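Local coordinates for protein methylmalonate-semialdehyde dehydrogenase (Oceanimonas doudoroffii, PDB 4ZZ7) that binds NAD and probably catalyses the oxidation of methylmalonate semialdehyde to an acyl-CoA product, as a tetrameric member of the aldehyde dehydrogenase family, at residues A[21-26]-A[37-42]; A[63-68]-A[116-121]; A[345-350]-A[377-382]. All blocks are in the same frame, centred on the assembly; numbering follows the deposited sequence.

Contact 1: residues A[21-26]-A[37-42]; sequences RSQNVF and LDLAST
R21 lays one face of its guanidinium against L39, whose CB lies 4.2 Å above the guanidinium plane, over its centre. The two side chains meet obliquely, and L39 reaches on with its methyl CD1 to 3.4 Å from R21 NH1. R21 CG stands anti to the backbone N (chi1 -176°), and the bend at chi3 farther along turns the end of the chain over L39. Salt bridges from NH1 to D207 and from NH2 to E209 probably fix the rotation of the charged group over the leucine. The same methyl of L39 also touches Q23: CD1 lies 3.7 Å from OE1, at the end of a side chain extended beyond CG.

The backbone beneath is the antiparallel beta hairpin of strands 22-27 and 32-38, whose first strand is outermost in its sheet within the chain. Q23 and L37 form a hydrogen-bonded pair, with L37 N donating to Q23 O at 2.7 Å and 172°. S22 and D38 form the adjoining non-hydrogen-bonded pair. One residue on, L39 N donates to R21 O at 3.0 Å. Q23 and L37 share one face of the sheet; V25 CG1 meets L37 CB at 3.8 Å, the two side chains crossing at about a right angle. On the face bearing S22 and D38, S22 OG bonds to Q36 OE1 and D38 OD2 accepts from E18 N. A water accepts from R21 N.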
ATOM      1  N   ARG A  21     -22.845 -37.630  23.553  1.00 35.78           N
ATOM      2  CA  ARG A  21     -23.827 -37.471  22.477  1.00 36.38           C
ATOM      3  C   ARG A  21     -23.155 -37.638  21.121  1.00 35.31           C
ATOM      4  O   ARG A  21     -22.024 -37.196  20.936  1.00 33.25           O
ATOM      5  CB  ARG A  21     -24.447 -36.079  22.595  1.00 37.52           C
ATOM      6  CG  ARG A  21     -25.566 -35.783  21.617  1.00 39.38           C
ATOM      7  CD  ARG A  21     -26.422 -34.657  22.166  1.00 40.89           C
ATOM      8  NE  ARG A  21     -25.648 -33.436  22.425  1.00 40.55           N
ATOM      9  CZ  ARG A  21     -25.560 -32.394  21.588  1.00 41.94           C
ATOM     10  NH1 ARG A  21     -26.185 -32.394  20.394  1.00 40.77           N
ATOM     11  NH2 ARG A  21     -24.843 -31.334  21.948  1.00 39.81           N
ATOM     12  N   SER A  22     -23.828 -38.273  20.173  1.00 35.20           N
ATOM     13  CA  SER A  22     -23.221 -38.436  18.849  1.00 36.85           C
ATOM     14  C   SER A  22     -24.214 -38.423  17.699  1.00 36.00           C
ATOM     15  O   SER A  22     -25.438 -38.461  17.888  1.00 35.46           O
ATOM     16  CB  SER A  22     -22.386 -39.721  18.788  1.00 37.92           C
ATOM     17  OG  SER A  22     -23.155 -40.795  18.282  1.00 40.76           O
ATOM     18  N   GLN A  23     -23.654 -38.398  16.497  1.00 35.24           N
ATOM     19  CA  GLN A  23     -24.438 -38.215  15.293  1.00 34.79           C
ATOM     20  C   GLN A  23     -23.846 -38.958  14.095  1.00 32.08           C
ATOM     21  O   GLN A  23     -22.637 -39.124  13.960  1.00 29.35           O
ATOM     22  CB  GLN A  23     -24.557 -36.724  15.002  1.00 35.91           C
ATOM     23  CG  GLN A  23     -25.525 -36.422  13.878  1.00 39.07           C
ATOM     24  CD  GLN A  23     -25.736 -34.944  13.690  1.00 40.80           C
ATOM     25  OE1 GLN A  23     -25.721 -34.186  14.658  1.00 43.79           O
ATOM     26  NE2 GLN A  23     -25.941 -34.520  12.452  1.00 40.40           N
ATOM     27  N   ASN A  24     -24.722 -39.400  13.214  1.00 31.59           N
ATOM     28  CA  ASN A  24     -24.292 -40.200  12.093  1.00 33.19           C
ATOM     29  C   ASN A  24     -23.684 -39.297  11.071  1.00 31.26           C
ATOM     30  O   ASN A  24     -24.234 -38.254  10.793  1.00 32.49           O
ATOM     31  CB  ASN A  24     -25.474 -40.941  11.435  1.00 35.15           C
ATOM     32  CG  ASN A  24     -26.197 -41.881  12.384  1.00 35.21           C
ATOM     33  OD1 ASN A  24     -25.633 -42.349  13.374  1.00 35.75           O
ATOM     34  ND2 ASN A  24     -27.456 -42.152  12.088  1.00 34.88           N
ATOM     35  N   VAL A  25     -22.563 -39.704  10.504  1.00 30.75           N
ATOM     36  CA  VAL A  25     -22.131 -39.155   9.231  1.00 31.70           C
ATOM     37  C   VAL A  25     -22.356 -40.251   8.203  1.00 32.30           C
ATOM     38  O   VAL A  25     -22.062 -41.422   8.459  1.00 32.56           O
ATOM     39  CB  VAL A  25     -20.663 -38.638   9.240  1.00 33.38           C
ATOM     40  CG1 VAL A  25     -20.359 -37.962  10.579  1.00 33.37           C
ATOM     41  CG2 VAL A  25     -19.632 -39.734   8.920  1.00 34.14           C
ATOM     42  N   PHE A  26     -22.876 -39.858   7.046  1.00 33.04           N
ATOM     43  CA  PHE A  26     -23.255 -40.785   5.994  1.00 32.24           C
ATOM     44  C   PHE A  26     -22.193 -40.866   4.906  1.00 31.11           C
ATOM     45  O   PHE A  26     -21.355 -39.988   4.780  1.00 31.02           O
ATOM     46  CB  PHE A  26     -24.560 -40.309   5.365  1.00 33.97           C
ATOM     47  CG  PHE A  26     -25.750 -40.465   6.252  1.00 36.21           C
ATOM     48  CD1 PHE A  26     -26.022 -39.533   7.249  1.00 36.95           C
ATOM     49  CD2 PHE A  26     -26.612 -41.539   6.081  1.00 37.90           C
ATOM     50  CE1 PHE A  26     -27.129 -39.676   8.068  1.00 39.17           C
ATOM     51  CE2 PHE A  26     -27.718 -41.687   6.894  1.00 40.52           C
ATOM     52  CZ  PHE A  26     -27.979 -40.755   7.896  1.00 40.58           C
ATOM     53  N   LEU A  37     -20.027 -39.233  14.722  1.00 29.50           N
ATOM     54  CA  LEU A  37     -19.347 -38.006  15.079  1.00 26.10           C
ATOM     55  C   LEU A  37     -19.687 -37.619  16.490  1.00 25.17           C
ATOM     56  O   LEU A  37     -20.843 -37.367  16.804  1.00 22.39           O
ATOM     57  CB  LEU A  37     -19.763 -36.892  14.140  1.00 24.96           C
ATOM     58  CG  LEU A  37     -19.103 -35.551  14.433  1.00 24.16           C
ATOM     59  CD1 LEU A  37     -17.580 -35.646  14.351  1.00 23.07           C
ATOM     60  CD2 LEU A  37     -19.687 -34.531  13.474  1.00 23.51           C
ATOM     61  N   ASP A  38     -18.664 -37.553  17.333  1.00 27.02           N
ATOM     62  CA  ASP A  38     -18.829 -37.062  18.701  1.00 29.31           C
ATOM     63  C   ASP A  38     -19.229 -35.585  18.698  1.00 29.77           C
ATOM     64  O   ASP A  38     -18.623 -34.800  17.999  1.00 31.56           O
ATOM     65  CB  ASP A  38     -17.532 -37.231  19.480  1.00 29.41           C
ATOM     66  CG  ASP A  38     -17.721 -36.993  20.954  1.00 30.48           C
ATOM     67  OD1 ASP A  38     -18.531 -37.717  21.575  1.00 30.77           O
ATOM     68  OD2 ASP A  38     -17.051 -36.095  21.504  1.00 31.94           O
ATOM     69  N   LEU A  39     -20.256 -35.219  19.453  1.00 29.84           N
ATOM     70  CA  LEU A  39     -20.675 -33.826  19.533  1.00 31.71           C
ATOM     71  C   LEU A  39     -20.205 -33.190  20.836  1.00 31.74           C
ATOM     72  O   LEU A  39     -20.507 -33.671  21.927  1.00 31.57           O
ATOM     73  CB  LEU A  39     -22.191 -33.686  19.380  1.00 33.78           C
ATOM     74  CG  LEU A  39     -22.777 -34.247  18.076  1.00 35.78           C
ATOM     75  CD1 LEU A  39     -24.259 -33.937  18.007  1.00 36.06           C
ATOM     76  CD2 LEU A  39     -22.091 -33.714  16.817  1.00 35.83           C
ATOM     77  N   ALA A  40     -19.472 -32.090  20.706  1.00 31.10           N
ATOM     78  CA  ALA A  40     -18.858 -31.444  21.851  1.00 31.21           C
ATOM     79  C   ALA A  40     -19.828 -30.535  22.553  1.00 29.47           C
ATOM     80  O   ALA A  40     -20.615 -29.831  21.933  1.00 28.20           O
ATOM     81  CB  ALA A  40     -17.633 -30.656  21.430  1.00 32.97           C
ATOM     82  N   SER A  41     -19.734 -30.543  23.866  1.00 29.90           N
ATOM     83  CA  SER A  41     -20.654 -29.820  24.711  1.00 31.10           C
ATOM     84  C   SER A  41     -19.950 -28.564  25.136  1.00 30.41           C
ATOM     85  O   SER A  41     -18.749 -28.432  24.923  1.00 29.18           O
ATOM     86  CB  SER A  41     -20.973 -30.678  25.936  1.00 32.38           C
ATOM     87  OG  SER A  41     -19.767 -30.945  26.660  1.00 32.59           O
ATOM     88  N   THR A  42     -20.668 -27.670  25.796  1.00 30.53           N
ATOM     89  CA  THR A  42     -20.074 -26.402  26.200  1.00 32.87           C
ATOM     90  C   THR A  42     -18.831 -26.589  27.104  1.00 32.38           C
ATOM     91  O   THR A  42     -17.968 -25.727  27.144  1.00 33.22           O
ATOM     92  CB  THR A  42     -21.076 -25.456  26.901  1.00 34.20           C
ATOM     93  OG1 THR A  42     -21.461 -26.023  28.141  1.00 41.68           O
ATOM     94  CG2 THR A  42     -22.330 -25.260  26.107  1.00 34.78           C
TER
HETATM   95  O   HOH W   1     -20.261 -35.935  23.118  1.00 20.77           O

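Contact 2: residues A[63-68]-A[116-121]; sequences PPLKRA and GAPELL
R67 and L121 touch at the tip of the arginine, which can be followed outward from its CB. R67 CB starts toward the segment 116-121 but stays beside its own helix, 3.8 Å from P64 O. R67 CG, anti to the carbonyl carbon (chi1 -59°), lies 3.4 Å from P63 O in the same turn. The chain runs on through CD and bends at chi3. NE donates to V167 O, and NH1 makes a weak hydrogen bond to W59 O, two carbonyls that would hold the flat group in its rotation. One guanidinium face has P64 CA 4.0 Å above it, offset toward the rim. R67 NH2 ends the path 3.7 Å from L121 CD1, a methyl that approaches at the edge of the guanidinium, near its plane, the two side chains being at about a right angle.

That methyl serves two neighbours, since L121 CD1 also lies 4.2 Å from P64 CG. The rest is apolar. P118 CG approaches P64 CB at 4.1 Å, and the same CG lies 4.2 Å from L65 CG, with the leucine and proline side chains crossing at about a right angle. A68 CB faces P118 CD more loosely.

V167 of helix 156-167 packs on A68 and A117. L65 touches E112 of a second subunit, and P64 touches R127 of a third. The geometry is that of the first turn of helix 64-80, with P64, packed on the short helix 117-120, with P118, and on L121 just after it, beside the subunit interfaces of an aldehyde dehydrogenase tetramer.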
ATOM      1  N   PRO A  63       7.836 -14.284  16.022  1.00 19.50           N
ATOM      2  CA  PRO A  63       7.963 -13.486  14.811  1.00 19.39           C
ATOM      3  C   PRO A  63       7.146 -14.035  13.636  1.00 18.89           C
ATOM      4  O   PRO A  63       7.091 -15.248  13.436  1.00 18.30           O
ATOM      5  CB  PRO A  63       9.464 -13.550  14.508  1.00 19.55           C
ATOM      6  CG  PRO A  63      10.091 -13.695  15.848  1.00 19.50           C
ATOM      7  CD  PRO A  63       9.156 -14.617  16.587  1.00 19.35           C
ATOM      8  N   PRO A  64       6.513 -13.142  12.868  1.00 18.73           N
ATOM      9  CA  PRO A  64       5.802 -13.481  11.641  1.00 18.84           C
ATOM     10  C   PRO A  64       6.583 -14.414  10.715  1.00 18.97           C
ATOM     11  O   PRO A  64       6.006 -15.260  10.064  1.00 18.55           O
ATOM     12  CB  PRO A  64       5.648 -12.129  10.948  1.00 18.89           C
ATOM     13  CG  PRO A  64       5.629 -11.151  12.042  1.00 19.13           C
ATOM     14  CD  PRO A  64       6.482 -11.699  13.136  1.00 18.74           C
ATOM     15  N   LEU A  65       7.885 -14.222  10.614  1.00 20.15           N
ATOM     16  CA  LEU A  65       8.684 -15.095   9.759  1.00 21.51           C
ATOM     17  C   LEU A  65       8.573 -16.532  10.218  1.00 23.15           C
ATOM     18  O   LEU A  65       8.280 -17.425   9.427  1.00 24.80           O
ATOM     19  CB  LEU A  65      10.148 -14.681   9.731  1.00 20.78           C
ATOM     20  CG  LEU A  65      10.446 -13.757   8.549  1.00 20.98           C
ATOM     21  CD1 LEU A  65      11.717 -12.930   8.750  1.00 20.42           C
ATOM     22  CD2 LEU A  65      10.512 -14.617   7.292  1.00 21.73           C
ATOM     23  N   LYS A  66       8.780 -16.731  11.511  1.00 23.78           N
ATOM     24  CA  LYS A  66       8.717 -18.047  12.109  1.00 23.17           C
ATOM     25  C   LYS A  66       7.293 -18.626  12.049  1.00 21.54           C
ATOM     26  O   LYS A  66       7.108 -19.813  11.775  1.00 21.36           O
ATOM     27  CB  LYS A  66       9.256 -17.993  13.547  1.00 24.24           C
ATOM     28  CG  LYS A  66       9.494 -19.370  14.148  1.00 26.19           C
ATOM     29  CD  LYS A  66       9.907 -19.358  15.608  1.00 27.55           C
ATOM     30  CE  LYS A  66      10.026 -20.795  16.089  1.00 29.02           C
ATOM     31  NZ  LYS A  66      10.410 -20.853  17.511  1.00 31.29           N
ATOM     32  N   ARG A  67       6.289 -17.801  12.301  1.00 20.18           N
ATOM     33  CA  ARG A  67       4.910 -18.273  12.171  1.00 19.89           C
ATOM     34  C   ARG A  67       4.616 -18.716  10.739  1.00 19.99           C
ATOM     35  O   ARG A  67       3.917 -19.695  10.538  1.00 20.46           O
ATOM     36  CB  ARG A  67       3.891 -17.203  12.571  1.00 19.41           C
ATOM     37  CG  ARG A  67       4.040 -16.715  13.986  1.00 19.66           C
ATOM     38  CD  ARG A  67       2.762 -16.080  14.489  1.00 19.75           C
ATOM     39  NE  ARG A  67       2.439 -14.817  13.828  1.00 19.14           N
ATOM     40  CZ  ARG A  67       2.578 -13.612  14.361  1.00 18.57           C
ATOM     41  NH1 ARG A  67       3.074 -13.446  15.574  1.00 19.05           N
ATOM     42  NH2 ARG A  67       2.223 -12.553  13.662  1.00 18.71           N
ATOM     43  N   ALA A  68       5.133 -17.978   9.757  1.00 20.05           N
ATOM     44  CA  ALA A  68       4.832 -18.236   8.354  1.00 20.57           C
ATOM     45  C   ALA A  68       5.462 -19.527   7.864  1.00 21.07           C
ATOM     46  O   ALA A  68       4.875 -20.231   7.037  1.00 20.69           O
ATOM     47  CB  ALA A  68       5.284 -17.082   7.492  1.00 21.11           C
ATOM     48  N   GLY A 116       3.127 -15.272   3.174  1.00 15.96           N
ATOM     49  CA  GLY A 116       3.586 -13.887   3.077  1.00 15.59           C
ATOM     50  C   GLY A 116       3.226 -12.947   4.231  1.00 15.20           C
ATOM     51  O   GLY A 116       3.243 -11.729   4.067  1.00 14.72           O
ATOM     52  N   ALA A 117       2.970 -13.495   5.418  1.00 14.87           N
ATOM     53  CA  ALA A 117       2.497 -12.698   6.564  1.00 14.37           C
ATOM     54  C   ALA A 117       3.306 -11.469   6.843  1.00 14.30           C
ATOM     55  O   ALA A 117       2.750 -10.451   7.179  1.00 13.93           O
ATOM     56  CB  ALA A 117       2.442 -13.535   7.823  1.00 14.14           C
ATOM     57  N   PRO A 118       4.633 -11.565   6.739  1.00 14.90           N
ATOM     58  CA  PRO A 118       5.426 -10.380   7.137  1.00 14.57           C
ATOM     59  C   PRO A 118       5.163  -9.153   6.323  1.00 13.85           C
ATOM     60  O   PRO A 118       5.156  -8.065   6.859  1.00 14.78           O
ATOM     61  CB  PRO A 118       6.870 -10.826   6.914  1.00 14.95           C
ATOM     62  CG  PRO A 118       6.828 -12.332   7.025  1.00 15.27           C
ATOM     63  CD  PRO A 118       5.487 -12.751   6.490  1.00 15.04           C
ATOM     64  N   GLU A 119       4.989  -9.330   5.023  1.00 13.26           N
ATOM     65  CA  GLU A 119       4.593  -8.233   4.116  1.00 12.45           C
ATOM     66  C   GLU A 119       3.186  -7.748   4.479  1.00 11.59           C
ATOM     67  O   GLU A 119       2.948  -6.574   4.709  1.00 10.64           O
ATOM     68  CB  GLU A 119       4.669  -8.741   2.663  1.00 12.35           C
ATOM     69  CG  GLU A 119       4.077  -7.864   1.576  1.00 12.20           C
ATOM     70  CD  GLU A 119       4.807  -6.570   1.318  1.00 12.21           C
ATOM     71  OE1 GLU A 119       6.010  -6.447   1.661  1.00 12.21           O
ATOM     72  OE2 GLU A 119       4.160  -5.676   0.717  1.00 12.44           O
ATOM     73  N   LEU A 120       2.282  -8.702   4.584  1.00 11.34           N
ATOM     74  CA  LEU A 120       0.885  -8.422   4.912  1.00 11.36           C
ATOM     75  C   LEU A 120       0.628  -7.706   6.236  1.00 11.47           C
ATOM     76  O   LEU A 120      -0.385  -7.047   6.361  1.00 11.28           O
ATOM     77  CB  LEU A 120       0.088  -9.713   4.923  1.00 11.04           C
ATOM     78  CG  LEU A 120       0.086 -10.485   3.620  1.00 10.98           C
ATOM     79  CD1 LEU A 120      -0.888 -11.624   3.774  1.00 10.92           C
ATOM     80  CD2 LEU A 120      -0.289  -9.618   2.432  1.00 11.06           C
ATOM     81  N   LEU A 121       1.539  -7.856   7.206  1.00 11.80           N
ATOM     82  CA  LEU A 121       1.387  -7.320   8.578  1.00 11.53           C
ATOM     83  C   LEU A 121       2.109  -6.014   8.784  1.00 11.53           C
ATOM     84  O   LEU A 121       2.162  -5.535   9.916  1.00 11.65           O
ATOM     85  CB  LEU A 121       1.905  -8.334   9.604  1.00 11.28           C
ATOM     86  CG  LEU A 121       1.025  -9.554   9.806  1.00 11.18           C
ATOM     87  CD1 LEU A 121       1.780 -10.625  10.567  1.00 11.17           C
ATOM     88  CD2 LEU A 121      -0.245  -9.150  10.540  1.00 11.22           C
TER

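Contact 3: residues A[345-350]-A[377-382]; sequences QGATIV and PEMTSY
Q345 presents its carboxamide to T380 with both polar atoms engaged. OE1 accepts from T380 N at 3.0 Å with an N-H...O angle of 153°, and the donor sits in the carboxamide plane on a lone pair. NE2 gives a weak hydrogen bond to T380 OG1 at 3.5 Å; this hydroxyl stands beside its own backbone N (chi1 -48°), which keeps it near the N-H, where one carboxamide can meet both. The side chains of Q345 and T380 cross at about a right angle.

M379 fills the space alongside. Its CB lies 3.3 Å from Q345 OE1, and the chain, extended beyond CG, carries CE to 3.8 Å from A347 CB. CE also reaches Q345 O at 3.8 Å. An alanine in place of M379 would probably leave A347 CB without the thioether and methyl, and Q345 O without the methyl, opening a gap between the two segments.

Backbone turns set these groups in position. M379 occupies the N-cap position of the helix that T380 begins, while Q345 follows the end of helix 329-344. A Schellman motif closes that helix, with G346 at positive phi as the C-prime residue, and the chain then turns into A347.

Farther out, A347 packs on I372 of strand 370-373, and T348 pairs with D373 through the backbone. S381 rests on S341 and A342 of helix 329-344, and Y382 packs on L405 of helix 399-408.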
ATOM      1  N   GLN A 345     -45.577 -24.214 -10.703  1.00 49.60           N
ATOM      2  CA  GLN A 345     -45.833 -22.760 -10.947  1.00 45.36           C
ATOM      3  C   GLN A 345     -45.739 -22.299 -12.419  1.00 40.89           C
ATOM      4  O   GLN A 345     -45.779 -21.111 -12.693  1.00 38.38           O
ATOM      5  CB  GLN A 345     -44.939 -21.884 -10.051  1.00 46.36           C
ATOM      6  CG  GLN A 345     -45.258 -22.009  -8.563  1.00 48.80           C
ATOM      7  CD  GLN A 345     -44.301 -21.235  -7.658  1.00 50.19           C
ATOM      8  OE1 GLN A 345     -43.077 -21.279  -7.828  1.00 58.74           O
ATOM      9  NE2 GLN A 345     -44.852 -20.547  -6.675  1.00 48.88           N
ATOM     10  N   GLY A 346     -45.609 -23.238 -13.354  1.00 40.13           N
ATOM     11  CA  GLY A 346     -45.687 -22.950 -14.795  1.00 40.11           C
ATOM     12  C   GLY A 346     -44.400 -23.097 -15.602  1.00 40.28           C
ATOM     13  O   GLY A 346     -44.411 -22.881 -16.810  1.00 37.17           O
ATOM     14  N   ALA A 347     -43.296 -23.472 -14.950  1.00 42.52           N
ATOM     15  CA  ALA A 347     -41.969 -23.505 -15.599  1.00 41.93           C
ATOM     16  C   ALA A 347     -41.783 -24.773 -16.405  1.00 40.65           C
ATOM     17  O   ALA A 347     -42.297 -25.815 -16.029  1.00 42.92           O
ATOM     18  CB  ALA A 347     -40.847 -23.378 -14.573  1.00 41.02           C
ATOM     19  N   THR A 348     -41.034 -24.667 -17.500  1.00 40.23           N
ATOM     20  CA  THR A 348     -40.726 -25.792 -18.396  1.00 40.69           C
ATOM     21  C   THR A 348     -39.525 -26.616 -17.866  1.00 42.29           C
ATOM     22  O   THR A 348     -38.414 -26.090 -17.698  1.00 41.72           O
ATOM     23  CB  THR A 348     -40.388 -25.291 -19.835  1.00 41.06           C
ATOM     24  OG1 THR A 348     -41.341 -24.310 -20.275  1.00 40.95           O
ATOM     25  CG2 THR A 348     -40.344 -26.450 -20.833  1.00 40.06           C
ATOM     26  N   ILE A 349     -39.745 -27.903 -17.599  1.00 42.61           N
ATOM     27  CA  ILE A 349     -38.672 -28.783 -17.128  1.00 41.38           C
ATOM     28  C   ILE A 349     -37.999 -29.418 -18.343  1.00 40.03           C
ATOM     29  O   ILE A 349     -38.199 -30.589 -18.647  1.00 38.92           O
ATOM     30  CB  ILE A 349     -39.179 -29.857 -16.137  1.00 43.41           C
ATOM     31  CG1 ILE A 349     -39.860 -29.215 -14.915  1.00 44.53           C
ATOM     32  CG2 ILE A 349     -38.039 -30.766 -15.667  1.00 44.84           C
ATOM     33  CD1 ILE A 349     -38.988 -28.278 -14.092  1.00 43.96           C
ATOM     34  N   VAL A 350     -37.160 -28.624 -19.004  1.00 39.74           N
ATOM     35  CA  VAL A 350     -36.478 -29.024 -20.251  1.00 37.30           C
ATOM     36  C   VAL A 350     -35.636 -30.283 -20.108  1.00 35.39           C
ATOM     37  O   VAL A 350     -35.670 -31.123 -20.987  1.00 35.99           O
ATOM     38  CB  VAL A 350     -35.551 -27.911 -20.795  1.00 36.26           C
ATOM     39  CG1 VAL A 350     -34.842 -28.360 -22.071  1.00 36.54           C
ATOM     40  CG2 VAL A 350     -36.330 -26.637 -21.076  1.00 35.63           C
ATOM     41  N   PRO A 377     -39.750 -14.144 -11.814  1.00 35.60           N
ATOM     42  CA  PRO A 377     -39.371 -13.646 -10.492  1.00 35.83           C
ATOM     43  C   PRO A 377     -40.345 -13.998  -9.386  1.00 36.58           C
ATOM     44  O   PRO A 377     -39.973 -13.916  -8.219  1.00 37.46           O
ATOM     45  CB  PRO A 377     -39.321 -12.128 -10.675  1.00 36.11           C
ATOM     46  CG  PRO A 377     -39.126 -11.920 -12.131  1.00 36.92           C
ATOM     47  CD  PRO A 377     -39.875 -13.041 -12.784  1.00 37.17           C
ATOM     48  N   GLU A 378     -41.557 -14.410  -9.750  1.00 37.48           N
ATOM     49  CA  GLU A 378     -42.614 -14.704  -8.772  1.00 40.73           C
ATOM     50  C   GLU A 378     -42.563 -16.136  -8.215  1.00 39.72           C
ATOM     51  O   GLU A 378     -43.263 -16.436  -7.246  1.00 38.11           O
ATOM     52  CB  GLU A 378     -44.029 -14.356  -9.296  1.00 43.90           C
ATOM     53  CG  GLU A 378     -44.247 -14.324 -10.811  1.00 48.07           C
ATOM     54  CD  GLU A 378     -43.702 -13.051 -11.498  1.00 52.30           C
ATOM     55  OE1 GLU A 378     -43.514 -13.079 -12.734  1.00 53.52           O
ATOM     56  OE2 GLU A 378     -43.445 -12.014 -10.826  1.00 50.50           O
ATOM     57  N   MET A 379     -41.721 -16.995  -8.804  1.00 38.72           N
ATOM     58  CA  MET A 379     -41.635 -18.417  -8.426  1.00 35.43           C
ATOM     59  C   MET A 379     -40.754 -18.604  -7.195  1.00 34.30           C
ATOM     60  O   MET A 379     -39.755 -17.937  -7.038  1.00 32.55           O
ATOM     61  CB  MET A 379     -41.081 -19.258  -9.580  1.00 33.95           C
ATOM     62  CG  MET A 379     -41.800 -19.094 -10.913  1.00 33.33           C
ATOM     63  SD  MET A 379     -41.111 -20.139 -12.220  1.00 33.21           S
ATOM     64  CE  MET A 379     -42.262 -19.941 -13.576  1.00 32.31           C
ATOM     65  N   THR A 380     -41.132 -19.531  -6.329  1.00 36.25           N
ATOM     66  CA  THR A 380     -40.432 -19.752  -5.064  1.00 37.39           C
ATOM     67  C   THR A 380     -39.082 -20.378  -5.311  1.00 40.50           C
ATOM     68  O   THR A 380     -38.114 -20.112  -4.604  1.00 43.65           O
ATOM     69  CB  THR A 380     -41.220 -20.700  -4.147  1.00 36.96           C
ATOM     70  OG1 THR A 380     -42.571 -20.273  -4.094  1.00 36.06           O
ATOM     71  CG2 THR A 380     -40.673 -20.695  -2.729  1.00 38.28           C
ATOM     72  N   SER A 381     -39.033 -21.245  -6.308  1.00 43.38           N
ATOM     73  CA  SER A 381     -37.788 -21.881  -6.712  1.00 41.94           C
ATOM     74  C   SER A 381     -36.746 -20.877  -7.271  1.00 38.76           C
ATOM     75  O   SER A 381     -35.538 -21.148  -7.224  1.00 40.31           O
ATOM     76  CB  SER A 381     -38.096 -23.001  -7.715  1.00 41.64           C
ATOM     77  OG  SER A 381     -39.162 -22.640  -8.581  1.00 41.14           O
ATOM     78  N   TYR A 382     -37.205 -19.742  -7.803  1.00 33.38           N
ATOM     79  CA  TYR A 382     -36.303 -18.657  -8.215  1.00 31.79           C
ATOM     80  C   TYR A 382     -35.905 -17.720  -7.077  1.00 31.96           C
ATOM     81  O   TYR A 382     -34.781 -17.239  -7.034  1.00 32.86           O
ATOM     82  CB  TYR A 382     -36.912 -17.812  -9.342  1.00 31.10           C
ATOM     83  CG  TYR A 382     -36.175 -16.506  -9.571  1.00 28.37           C
ATOM     84  CD1 TYR A 382     -35.088 -16.448 -10.417  1.00 26.73           C
ATOM     85  CD2 TYR A 382     -36.559 -15.339  -8.913  1.00 27.30           C
ATOM     86  CE1 TYR A 382     -34.409 -15.269 -10.626  1.00 26.15           C
ATOM     87  CE2 TYR A 382     -35.881 -14.157  -9.111  1.00 27.20           C
ATOM     88  CZ  TYR A 382     -34.805 -14.121  -9.966  1.00 26.22           C
ATOM     89  OH  TYR A 382     -34.142 -12.930 -10.126  1.00 25.35           O
TER

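The three contacts follow one another along the chain without touching. Contact 1 lies near the cofactor: the L39 side chain is about 8 Å from bound NAD, and that of L37 about 4 Å from the side chain of the NAD-binding residue E178. At contact 3 the S381 side chain lies about 10 Å from that of E385, an NAD-binding residue close by in the sequence. Contact 2 lies away from these sites and beside neighbouring subunits. Centre to centre, contacts 1 and 2 are about 36 Å apart and contacts 1 and 3 about 38 Å apart; contacts 2 and 3, on opposite sides of the chain's centre, are separated by about 51 Å.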